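Local coordinates for protein toxin PAU_02230 (Photorhabdus asymbiotica subsp. asymbiotica ATCC 43949, PDB 6HV6) that is a bacterial toxin of Photorhabdus asymbiotica whose modelled part joins a largely helical region to an antiparallel beta-sheet with helices around it, at residues A[83-87]-A[158-162]; A[267-271]-A[320-324]. The protein carries 1 engineered substitution. All blocks are in the same frame, centred on the assembly; numbering follows the deposited sequence.

Contact 1: A[83-87]-A[158-162]. With EDO (1,2-ethanediol), chain C.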
loop_
_atom_site.group_PDB
_atom_site.type_symbol
_atom_site.label_atom_id
_atom_site.label_comp_id
_atom_site.label_asym_id
_atom_site.label_seq_id
_atom_site.Cartn_x
_atom_site.Cartn_y
_atom_site.Cartn_z
ATOM N N PHE A 83 -13.808 8.094 -17.089
ATOM C CA PHE A 83 -12.714 7.342 -16.483
ATOM C C PHE A 83 -13.219 6.028 -15.897
ATOM O O PHE A 83 -12.635 4.967 -16.135
ATOM C CB PHE A 83 -12.028 8.189 -15.412
ATOM C CG PHE A 83 -10.870 7.500 -14.736
ATOM C CD1 PHE A 83 -9.600 7.559 -15.279
ATOM C CD2 PHE A 83 -11.054 6.805 -13.548
ATOM C CE1 PHE A 83 -8.536 6.927 -14.662
ATOM C CE2 PHE A 83 -9.989 6.172 -12.924
ATOM C CZ PHE A 83 -8.731 6.234 -13.481
ATOM N N ASP A 84 -14.315 6.080 -15.135
ATOM C CA ASP A 84 -14.872 4.869 -14.538
ATOM C C ASP A 84 -15.301 3.864 -15.608
ATOM O O ASP A 84 -15.058 2.661 -15.470
ATOM C CB ASP A 84 -16.052 5.225 -13.626
ATOM C CG ASP A 84 -15.647 6.120 -12.447
ATOM O OD1 ASP A 84 -14.457 6.128 -12.059
ATOM O OD2 ASP A 84 -16.529 6.817 -11.900
ATOM N N THR A 85 -15.931 4.341 -16.685
ATOM C CA THR A 85 -16.294 3.457 -17.792
ATOM C C THR A 85 -15.063 2.776 -18.386
ATOM O O THR A 85 -15.070 1.568 -18.651
ATOM C CB THR A 85 -17.040 4.253 -18.866
ATOM O OG1 THR A 85 -18.267 4.749 -18.322
ATOM C CG2 THR A 85 -17.361 3.377 -20.055
ATOM N N MET A 86 -13.987 3.536 -18.595
ATOM C CA MET A 86 -12.770 2.942 -19.141
ATOM C C MET A 86 -12.205 1.877 -18.204
ATOM O O MET A 86 -11.793 0.798 -18.649
ATOM C CB MET A 86 -11.729 4.026 -19.398
ATOM C CG MET A 86 -10.322 3.474 -19.605
ATOM S SD MET A 86 -9.114 4.794 -19.809
ATOM C CE MET A 86 -8.976 5.363 -18.117
ATOM N N GLN A 87 -12.193 2.158 -16.898
ATOM C CA GLN A 87 -11.629 1.208 -15.941
ATOM C C GLN A 87 -12.423 -0.087 -15.911
ATOM O O GLN A 87 -11.844 -1.173 -15.782
ATOM C CB GLN A 87 -11.578 1.833 -14.545
ATOM C CG GLN A 87 -10.647 3.041 -14.427
ATOM C CD GLN A 87 -9.193 2.694 -14.664
ATOM O OE1 GLN A 87 -8.777 2.440 -15.793
ATOM N NE2 GLN A 87 -8.409 2.685 -13.596
ATOM N N ILE A 158 -2.992 7.571 -15.907
ATOM C CA ILE A 158 -3.836 6.764 -15.036
ATOM C C ILE A 158 -3.138 6.511 -13.705
ATOM O O ILE A 158 -3.762 6.565 -12.635
ATOM C CB ILE A 158 -4.220 5.458 -15.746
ATOM C CG1 ILE A 158 -5.124 5.781 -16.942
ATOM C CG2 ILE A 158 -4.898 4.501 -14.769
ATOM C CD1 ILE A 158 -5.438 4.597 -17.803
ATOM N N LYS A 159 -1.828 6.251 -13.749
ATOM C CA LYS A 159 -1.054 6.095 -12.519
ATOM C C LYS A 159 -1.090 7.367 -11.674
ATOM O O LYS A 159 -1.232 7.302 -10.449
ATOM C CB LYS A 159 0.387 5.707 -12.855
ATOM C CG LYS A 159 0.559 4.235 -13.211
ATOM C CD LYS A 159 1.867 3.975 -13.957
ATOM C CE LYS A 159 3.065 4.076 -13.044
ATOM N NZ LYS A 159 3.212 2.878 -12.157
ATOM N N ASP A 160 -0.979 8.535 -12.309
ATOM C CA ASP A 160 -1.063 9.787 -11.556
ATOM C C ASP A 160 -2.446 9.969 -10.935
ATOM O O ASP A 160 -2.567 10.443 -9.798
ATOM C CB ASP A 160 -0.734 10.977 -12.455
ATOM C CG ASP A 160 0.755 11.128 -12.716
ATOM O OD1 ASP A 160 1.571 10.485 -12.020
ATOM O OD2 ASP A 160 1.109 11.901 -13.634
ATOM N N ILE A 161 -3.498 9.619 -11.672
ATOM C CA ILE A 161 -4.851 9.712 -11.132
ATOM C C ILE A 161 -4.992 8.808 -9.912
ATOM O O ILE A 161 -5.465 9.231 -8.850
ATOM C CB ILE A 161 -5.872 9.378 -12.232
ATOM C CG1 ILE A 161 -5.936 10.533 -13.240
ATOM C CG2 ILE A 161 -7.249 9.050 -11.653
ATOM C CD1 ILE A 161 -6.823 10.263 -14.405
ATOM N N ASN A 162 -4.546 7.559 -10.038
ATOM C CA ASN A 162 -4.621 6.623 -8.919
ATOM C C ASN A 162 -3.798 7.102 -7.727
ATOM O O ASN A 162 -4.222 6.953 -6.576
ATOM C CB ASN A 162 -4.149 5.238 -9.356
ATOM C CG ASN A 162 -5.106 4.576 -10.321
ATOM O OD1 ASN A 162 -6.297 4.887 -10.339
ATOM N ND2 ASN A 162 -4.589 3.656 -11.133
HETATM C C1 EDO C . -0.599 12.925 -15.966
HETATM O O1 EDO C . 0.716 13.305 -15.550
HETATM C C2 EDO C . -1.359 14.137 -16.483
HETATM O O2 EDO C . -2.538 13.686 -17.160
#

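Contact 2: A[267-271]-A[320-324]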
loop_
_atom_site.group_PDB
_atom_site.type_symbol
_atom_site.label_atom_id
_atom_site.label_comp_id
_atom_site.label_asym_id
_atom_site.label_seq_id
_atom_site.Cartn_x
_atom_site.Cartn_y
_atom_site.Cartn_z
ATOM N N LEU A 267 -10.256 -4.630 22.957
ATOM C CA LEU A 267 -8.872 -4.174 22.861
ATOM C C LEU A 267 -8.621 -2.972 23.763
ATOM O O LEU A 267 -7.537 -2.841 24.343
ATOM C CB LEU A 267 -8.525 -3.838 21.405
ATOM C CG LEU A 267 -7.043 -3.605 21.086
ATOM C CD1 LEU A 267 -6.284 -4.912 21.113
ATOM C CD2 LEU A 267 -6.865 -2.914 19.743
ATOM N N ALA A 268 -9.613 -2.087 23.907
ATOM C CA ALA A 268 -9.387 -0.834 24.622
ATOM C C ALA A 268 -9.169 -1.041 26.114
ATOM O O ALA A 268 -8.636 -0.145 26.779
ATOM C CB ALA A 268 -10.556 0.123 24.397
ATOM N N THR A 269 -9.561 -2.198 26.647
ATOM C CA THR A 269 -9.437 -2.513 28.065
ATOM C C THR A 269 -8.401 -3.602 28.322
ATOM O O THR A 269 -8.394 -4.202 29.399
ATOM C CB THR A 269 -10.792 -2.940 28.628
ATOM O OG1 THR A 269 -11.368 -3.930 27.766
ATOM C CG2 THR A 269 -11.735 -1.751 28.729
ATOM N N SER A 270 -7.523 -3.873 27.354
ATOM C CA SER A 270 -6.565 -4.965 27.466
ATOM C C SER A 270 -5.126 -4.478 27.343
ATOM O O SER A 270 -4.258 -5.236 26.912
ATOM C CB SER A 270 -6.840 -6.034 26.406
ATOM O OG SER A 270 -8.219 -6.325 26.303
ATOM N N GLU A 271 -4.858 -3.220 27.715
ATOM C CA GLU A 271 -3.545 -2.630 27.450
ATOM C C GLU A 271 -2.433 -3.408 28.135
ATOM O O GLU A 271 -1.471 -3.846 27.491
ATOM C CB GLU A 271 -3.489 -1.173 27.909
ATOM C CG GLU A 271 -2.040 -0.710 28.020
ATOM C CD GLU A 271 -1.874 0.734 28.423
ATOM O OE1 GLU A 271 -2.873 1.479 28.480
ATOM O OE2 GLU A 271 -0.719 1.128 28.668
ATOM N N HIS A 320 -3.983 4.558 25.351
ATOM C CA HIS A 320 -4.264 3.290 24.687
ATOM C C HIS A 320 -5.713 3.226 24.209
ATOM O O HIS A 320 -5.994 2.728 23.111
ATOM C CB HIS A 320 -3.960 2.124 25.628
ATOM C CG HIS A 320 -4.381 0.799 25.082
ATOM N ND1 HIS A 320 -3.626 0.100 24.164
ATOM C CD2 HIS A 320 -5.497 0.061 25.293
ATOM C CE1 HIS A 320 -4.254 -1.015 23.839
ATOM N NE2 HIS A 320 -5.390 -1.064 24.510
ATOM N N SER A 321 -6.645 3.736 25.016
ATOM C CA SER A 321 -8.056 3.622 24.659
ATOM C C SER A 321 -8.368 4.384 23.380
ATOM O O SER A 321 -9.232 3.959 22.605
ATOM C CB SER A 321 -8.946 4.116 25.801
ATOM O OG SER A 321 -8.795 5.505 26.022
ATOM N N ASP A 322 -7.681 5.504 23.137
ATOM C CA ASP A 322 -7.879 6.226 21.885
ATOM C C ASP A 322 -7.314 5.452 20.708
ATOM O O ASP A 322 -7.934 5.390 19.641
ATOM C CB ASP A 322 -7.232 7.605 21.958
ATOM C CG ASP A 322 -7.966 8.533 22.903
ATOM O OD1 ASP A 322 -9.185 8.342 23.079
ATOM O OD2 ASP A 322 -7.326 9.449 23.447
ATOM N N MET A 323 -6.119 4.887 20.872
ATOM C CA MET A 323 -5.536 4.093 19.797
ATOM C C MET A 323 -6.439 2.919 19.455
ATOM O O MET A 323 -6.693 2.642 18.274
ATOM C CB MET A 323 -4.132 3.637 20.206
ATOM C CG MET A 323 -3.334 2.894 19.138
ATOM S SD MET A 323 -3.792 1.156 19.070
ATOM C CE MET A 323 -2.983 0.524 20.546
ATOM N N ALA A 324 -6.974 2.249 20.477
ATOM C CA ALA A 324 -7.834 1.093 20.247
ATOM C C ALA A 324 -9.165 1.493 19.623
ATOM O O ALA A 324 -9.706 0.762 18.784
ATOM C CB ALA A 324 -8.073 0.349 21.557
HETATM O O HOH W 1 -3.177 4.493 28.112
#

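Contact 1: A[83-87]-A[158-162]
Phe-83 and Met-86 meet Ile-158 and Ile-161 where helix 80-93 crosses the long helix 144-176, a helix-helix junction in the mainly helical part of the toxin. The short segments run at 112° to each other, and their axes stay 13.2 Å apart, so side chains alone bridge the gap. The tight part is apolar. With CG anti to the backbone N, the Phe-83 ring reaches out to Ile-161, and the two side chains pass each other in opposite directions. Both arms of the isoleucine touch the ring: Ile-161 CG2 comes in obliquely, 3.7 Å from Phe-83 CZ, and Ile-161 CD1 lies 3.8 Å from Phe-83 CE1. Beside this pair, Met-86 and Ile-158 come tip to tip. The thioether bends at its last torsion (chi3 75°), which swings the methyl onto the isoleucine and puts Met-86 CE 3.6 Å from Ile-158 CD1. Ile-134, Tyr-137 and Ile-138 of helix 130-138 also pack on Met-86, while Tyr-78 meets both Phe-83 and Ile-161, so other parts of the fold also cover this apolar side.

The other side is polar, loose and nearer solvent. Gln-87 lays its CG over one face of the Phe-83 ring, toward its rim, within its own helix, then turns so that its amide runs past Ile-158, with NE2 4.1 Å from Ile-158 CG2. No hydrogen bond links the segments here: Gln-87 NE2 and Asn-162 OD1 stay 4.5 Å apart. The exposed Asn-162 instead presents its amide, turned 74° to the Phe-83 ring, to the ring edge, where OD1 stands 4.2 Å from Phe-83 CZ, close to the ring plane.

Contact 2: A[267-271]-A[320-324]
The first turn of helix 320-334 docks against a type I beta turn, residues 267-270, that leads straight into the short helix 271-274. The turn is closed by Ser-270 N bonding to Leu-267 O, and that carbonyl oxygen has a second donor: His-320 NE2 reaches it at 2.8 Å. The N-H points almost directly at the oxygen (168°), which lies in the imidazole plane. The two donors come from opposite faces of the carbonyl, so a buried oxygen is gripped by two bonds and the ring is fixed in its rotation. Ala-268 O also sits at the ring edge, 3.5 Å from His-320 CD2.

Over one face of the same ring lies Glu-271, whose CB makes a CH-pi contact 3.6 Å from the centroid of the His-320 ring. Its side chain then runs on, extended, in the opposite sense to the histidine and brings OE1 to 3.1 Å from His-320 CB. A water joins the two segments here, donating to Glu-271 OE1 and accepting from His-320 N at the start of the helix. A carboxylate near this helix N-terminus would probably be favoured by the helix dipole. Apolar packing finishes the join: Ala-324 CB fits onto the turn, 3.5 Å from Ala-268 CA and 3.9 Å from Leu-267 CD2.

Around this, Leu-274 of helix 271-274 touches both Leu-267 and His-320, Phe-317 of strand 313-317 packs on Met-323, and the other carboxylate oxygen, Glu-271 OE2, is held by Lys-295 of strand 289-296 and Tyr-305 of strand 304-309.

The two contacts lie on opposite sides of the chain's centre, their centres 39 Å apart, and share no helix or strand; contact 1 closes in the sequence before contact 2 opens. Each is partly buried. Contact 1 joins two helices between which no strand intervenes in the chain, and its cohesion is hydrophobic, with a polar margin that forms no hydrogen bond across it. Contact 2 spans a section of chain rich in strands and ties a turn to a helix start beside the six-stranded sheet. There the chemistry is mixed: one direct hydrogen bond, a water bridge, a CH-pi contact, some apolar packing, and a carboxylate whose remaining oxygen is anchored to the sheet.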